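Local coordinates for Non-structural protein 3 (Porcine deltacoronavirus, PDB 6LN0) that belongs to the viral replicase and joins a macro domain to a papain-like protease domain, which probably cleaves the viral polyprotein, at residues A330-A333 with C334-T337; N267-Q270 with N271-Y274. All coordinates share one frame; numbering follows the deposited sequence.

Interaction 1 of 2, residues A330-A333 with C334-T337. With ZN (zinc ion), chain B.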
ATOM      1  N   ALA A 330      24.429  37.895  11.783  1.00 37.91           N
ATOM      2  CA  ALA A 330      25.387  38.845  11.218  1.00 39.59           C
ATOM      3  C   ALA A 330      24.744  40.220  11.027  1.00 39.61           C
ATOM      4  O   ALA A 330      23.546  40.405  11.243  1.00 39.22           O
ATOM      5  CB  ALA A 330      25.945  38.331   9.888  1.00 34.58           C
ATOM      6  N   THR A 331      25.564  41.190  10.616  1.00 36.19           N
ATOM      7  CA  THR A 331      25.104  42.520  10.238  1.00 37.24           C
ATOM      8  C   THR A 331      25.466  42.794   8.783  1.00 39.55           C
ATOM      9  O   THR A 331      26.519  42.351   8.280  1.00 36.32           O
ATOM     10  CB  THR A 331      25.712  43.627  11.129  1.00 36.37           C
ATOM     11  OG1 THR A 331      27.116  43.403  11.286  1.00 42.95           O
ATOM     12  CG2 THR A 331      25.052  43.656  12.512  1.00 38.53           C
ATOM     13  N   THR A 332      24.599  43.527   8.100  1.00 35.09           N
ATOM     14  CA  THR A 332      24.877  43.802   6.699  1.00 39.35           C
ATOM     15  C   THR A 332      25.965  44.866   6.565  1.00 42.04           C
ATOM     16  O   THR A 332      26.182  45.688   7.458  1.00 45.13           O
ATOM     17  CB  THR A 332      23.601  44.242   5.975  1.00 44.30           C
ATOM     18  OG1 THR A 332      23.018  45.370   6.638  1.00 40.39           O
ATOM     19  CG2 THR A 332      22.573  43.114   5.952  1.00 37.11           C
ATOM     20  N   ALA A 333      26.683  44.818   5.452  1.00 45.17           N
ATOM     21  CA  ALA A 333      27.642  45.871   5.147  1.00 38.87           C
ATOM     22  C   ALA A 333      26.947  47.116   4.615  1.00 45.90           C
ATOM     23  O   ALA A 333      27.414  48.235   4.843  1.00 52.24           O
ATOM     24  CB  ALA A 333      28.675  45.372   4.142  1.00 36.29           C
ATOM     25  N   CYS A 334      25.804  46.952   3.963  1.00 47.82           N
ATOM     26  CA  CYS A 334      25.121  48.096   3.373  1.00 51.69           C
ATOM     27  C   CYS A 334      24.503  49.002   4.440  1.00 49.79           C
ATOM     28  O   CYS A 334      24.648  50.226   4.373  1.00 62.18           O
ATOM     29  CB  CYS A 334      24.051  47.617   2.400  1.00 54.76           C
ATOM     30  SG  CYS A 334      23.058  46.304   3.084  1.00 46.91           S
ATOM     31  N   CYS A 335      23.815  48.443   5.444  1.00 47.64           N
ATOM     32  CA  CYS A 335      23.166  49.310   6.420  1.00 45.06           C
ATOM     33  C   CYS A 335      23.323  48.862   7.869  1.00 45.20           C
ATOM     34  O   CYS A 335      22.645  49.417   8.738  1.00 47.29           O
ATOM     35  CB  CYS A 335      21.665  49.427   6.092  1.00 44.18           C
ATOM     36  SG  CYS A 335      20.769  47.883   5.841  1.00 46.35           S
ATOM     37  N   ASN A 336      24.202  47.906   8.169  1.00 45.72           N
ATOM     38  CA  ASN A 336      24.383  47.393   9.540  1.00 45.88           C
ATOM     39  C   ASN A 336      23.057  46.994  10.200  1.00 45.07           C
ATOM     40  O   ASN A 336      22.749  47.357  11.346  1.00 45.72           O
ATOM     41  CB  ASN A 336      25.154  48.406  10.376  1.00 44.22           C
ATOM     42  CG  ASN A 336      26.501  48.705   9.760  1.00 54.68           C
ATOM     43  OD1 ASN A 336      26.647  49.666   8.996  1.00 57.01           O
ATOM     44  ND2 ASN A 336      27.484  47.842  10.023  1.00 53.72           N
ATOM     45  N   THR A 337      22.258  46.239   9.453  1.00 39.86           N
ATOM     46  CA  THR A 337      21.089  45.581  10.020  1.00 43.21           C
ATOM     47  C   THR A 337      21.488  44.200  10.534  1.00 37.96           C
ATOM     48  O   THR A 337      22.249  43.485   9.881  1.00 38.61           O
ATOM     49  CB  THR A 337      19.993  45.501   8.970  1.00 46.49           C
ATOM     50  OG1 THR A 337      19.555  46.834   8.676  1.00 48.11           O
ATOM     51  CG2 THR A 337      18.795  44.660   9.473  1.00 47.09           C
TER
HETATM   52 ZN    ZN B 501      21.068  47.184   3.701  1.00 48.75          ZN
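Thr332 OG1 accepts two backbone N-H groups, one of them weakly. The backbone N-H of Thr337 reaches it at 3.0 Å, measured from Thr337 N to Thr332 OG1, and the bond is nearly straight at 165°. A weak bond comes from Cys335 N to the same Thr332 OG1 at 3.4 Å. The torsion explains this reach: chi1 of 56° sets OG1 between the backbone N and the carbonyl carbon of Thr332, where it faces the returning chain. The backbone of Thr332 closes the turn. Its N donates to Thr337 O, with Thr332 N and Thr337 O 2.9 Å apart, and its O accepts a weak bond from Asn336 N. Thr337 O also takes a CA-H...O contact from Thr331 CA.

The two cysteines of the turn use their thiolates on one zinc ion. Cys334 SG and Cys335 SG each lie 2.3 Å from the zinc. Cys334 SG also packs against Thr332 CB at 3.6 Å, and Cys335 SG lies 3.5 Å from Thr332 OG1. The hydroxyl holds the turn mainly through Thr337 N, and the backbone of the ligand Cys335 only weakly. Thr337 OG1 turns to another partner, Lys362 NZ. Cys360 and Cys363 complete the four-cysteine site. The turn links antiparallel strands 327-332 and 338-346, consistent with the zinc-binding fingers subdomain of coronavirus papain-like proteases.

Interaction 2 of 2, residues N267-Q270 with N271-Y274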
ATOM      1  N   ASN A 267      30.554  15.493   0.039  1.00 45.41           N
ATOM      2  CA  ASN A 267      31.949  15.826   0.287  1.00 51.33           C
ATOM      3  C   ASN A 267      32.120  17.282   0.710  1.00 47.72           C
ATOM      4  O   ASN A 267      32.905  17.568   1.615  1.00 48.42           O
ATOM      5  CB  ASN A 267      32.794  15.495  -0.936  1.00 51.12           C
ATOM      6  CG  ASN A 267      32.965  13.998  -1.105  1.00 56.18           C
ATOM      7  OD1 ASN A 267      32.757  13.226  -0.145  1.00 55.38           O
ATOM      8  ND2 ASN A 267      33.310  13.569  -2.316  1.00 48.77           N
ATOM      9  N   LEU A 268      31.396  18.212   0.082  1.00 46.51           N
ATOM     10  CA  LEU A 268      31.298  19.563   0.630  1.00 47.07           C
ATOM     11  C   LEU A 268      30.850  19.527   2.087  1.00 46.02           C
ATOM     12  O   LEU A 268      31.457  20.164   2.954  1.00 45.39           O
ATOM     13  CB  LEU A 268      30.326  20.398  -0.200  1.00 42.97           C
ATOM     14  CG  LEU A 268      30.145  21.849   0.202  1.00 43.55           C
ATOM     15  CD1 LEU A 268      31.451  22.614   0.082  1.00 40.15           C
ATOM     16  CD2 LEU A 268      29.080  22.474  -0.686  1.00 38.02           C
ATOM     17  N   PHE A 269      29.790  18.763   2.376  1.00 44.99           N
ATOM     18  CA  PHE A 269      29.246  18.757   3.728  1.00 45.31           C
ATOM     19  C   PHE A 269      30.297  18.295   4.726  1.00 46.87           C
ATOM     20  O   PHE A 269      30.443  18.882   5.803  1.00 47.20           O
ATOM     21  CB  PHE A 269      27.987  17.873   3.826  1.00 42.72           C
ATOM     22  CG  PHE A 269      27.389  17.868   5.199  1.00 42.43           C
ATOM     23  CD1 PHE A 269      27.810  16.956   6.153  1.00 43.66           C
ATOM     24  CD2 PHE A 269      26.481  18.841   5.569  1.00 42.05           C
ATOM     25  CE1 PHE A 269      27.313  16.999   7.436  1.00 44.01           C
ATOM     26  CE2 PHE A 269      25.979  18.890   6.858  1.00 44.01           C
ATOM     27  CZ  PHE A 269      26.380  17.958   7.784  1.00 46.10           C
ATOM     28  N   GLN A 270      31.048  17.252   4.376  1.00 48.07           N
ATOM     29  CA  GLN A 270      32.093  16.758   5.260  1.00 50.55           C
ATOM     30  C   GLN A 270      33.135  17.824   5.583  1.00 53.34           C
ATOM     31  O   GLN A 270      33.777  17.736   6.636  1.00 53.33           O
ATOM     32  CB  GLN A 270      32.762  15.527   4.638  1.00 48.06           C
ATOM     33  CG  GLN A 270      31.882  14.276   4.660  1.00 45.79           C
ATOM     34  CD  GLN A 270      32.590  13.050   4.125  1.00 50.67           C
ATOM     35  OE1 GLN A 270      33.261  12.335   4.872  1.00 54.16           O
ATOM     36  NE2 GLN A 270      32.458  12.804   2.818  1.00 52.95           N
ATOM     37  N   ASN A 271      33.308  18.831   4.721  1.00 47.67           N
ATOM     38  CA  ASN A 271      34.250  19.909   4.986  1.00 54.64           C
ATOM     39  C   ASN A 271      33.605  21.119   5.637  1.00 52.70           C
ATOM     40  O   ASN A 271      34.190  22.206   5.600  1.00 52.41           O
ATOM     41  CB  ASN A 271      34.970  20.329   3.700  1.00 55.44           C
ATOM     42  CG  ASN A 271      36.124  19.400   3.367  1.00 58.88           C
ATOM     43  OD1 ASN A 271      36.044  18.610   2.423  1.00 59.49           O
ATOM     44  ND2 ASN A 271      37.179  19.450   4.175  1.00 54.53           N
ATOM     45  N   THR A 272      32.417  20.970   6.206  1.00 46.67           N
ATOM     46  CA  THR A 272      31.854  21.991   7.073  1.00 52.12           C
ATOM     47  C   THR A 272      31.876  21.495   8.513  1.00 55.31           C
ATOM     48  O   THR A 272      32.363  20.406   8.821  1.00 55.76           O
ATOM     49  CB  THR A 272      30.428  22.351   6.680  1.00 48.95           C
ATOM     50  OG1 THR A 272      29.560  21.374   7.247  1.00 45.73           O
ATOM     51  CG2 THR A 272      30.270  22.353   5.186  1.00 51.76           C
ATOM     52  N   ALA A 273      31.332  22.308   9.408  1.00 53.98           N
ATOM     53  CA  ALA A 273      31.368  22.001  10.826  1.00 52.93           C
ATOM     54  C   ALA A 273      29.997  21.633  11.365  1.00 54.90           C
ATOM     55  O   ALA A 273      29.820  21.571  12.584  1.00 57.97           O
ATOM     56  CB  ALA A 273      31.944  23.184  11.600  1.00 58.72           C
ATOM     57  N   TYR A 274      29.029  21.379  10.488  1.00 55.72           N
ATOM     58  CA  TYR A 274      27.645  21.185  10.889  1.00 50.69           C
ATOM     59  C   TYR A 274      27.446  19.795  11.481  1.00 50.85           C
ATOM     60  O   TYR A 274      28.204  18.867  11.200  1.00 56.86           O
ATOM     61  CB  TYR A 274      26.713  21.375   9.692  1.00 49.64           C
ATOM     62  CG  TYR A 274      26.775  22.737   9.034  1.00 46.90           C
ATOM     63  CD1 TYR A 274      26.829  23.902   9.792  1.00 46.15           C
ATOM     64  CD2 TYR A 274      26.772  22.854   7.651  1.00 41.95           C
ATOM     65  CE1 TYR A 274      26.881  25.141   9.184  1.00 49.04           C
ATOM     66  CE2 TYR A 274      26.826  24.075   7.032  1.00 42.55           C
ATOM     67  CZ  TYR A 274      26.876  25.228   7.798  1.00 50.95           C
ATOM     68  OH  TYR A 274      26.922  26.469   7.180  1.00 48.72           O
TER
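Asn271 N donates to Leu268 O, with the two atoms 2.9 Å apart. The donor stands well above that carbonyl plane. A longer, weak bond runs from the same N to Asn267 O. The side chain of Asn271 lies back along the helix, with CB 3.6 Å from Leu268 O. Its OD1 has a weak hydrogen bond to Tyr401 OH.

Thr272 follows and grips Phe269 O twice. Thr272 N donates to Phe269 O at 2.9 Å, from above the carbonyl plane and at a fairly straight 163°. Thr272 OG1 donates to Phe269 O at 3.0 Å, this time in the carbonyl plane and on a lone pair. A chi1 of 82° places OG1 between the backbone N and the carbonyl carbon of Thr272, within reach of Phe269 O, while CG2 is anti to the carbonyl carbon and comes within 3.3 Å of Leu268 O. The hydroxyl also sits over one face of the Phe269 ring, offset toward the rim.

Tyr274 N donates to Thr272 OG1 at 3.3 Å, so this hydroxyl both gives and accepts. Tyr274 CB packs on Phe269 CE2 at 3.8 Å, and CE2 in turn lies at the edge of the tyrosine ring. Phe276 stacks on Phe269, and Ile317 and Leu320 of helix 313-322 also touch it. The whole is an ST turn at Thr272 that follows helix 260-270 in the papain-like protease domain.

In the fold
Interactions 1 and 2 both belong to the papain-like protease part of the chain, on the same side of its centre. Their centres are 27 Å apart, and their nearest atoms are about 12 Å apart, so they do not touch. Interaction 2 comes first in sequence, where helix 260-270 gives way to the loop before helix 278-287. Interaction 1 lies at the zinc site, at the turn after strand 327-332. Helix 313-322, which packs on Phe269 and Tyr274, precedes that strand in the chain. Strands 327-332 and 416-423 share one mixed sheet, and Tyr421 of the latter touches Thr272 and Tyr274.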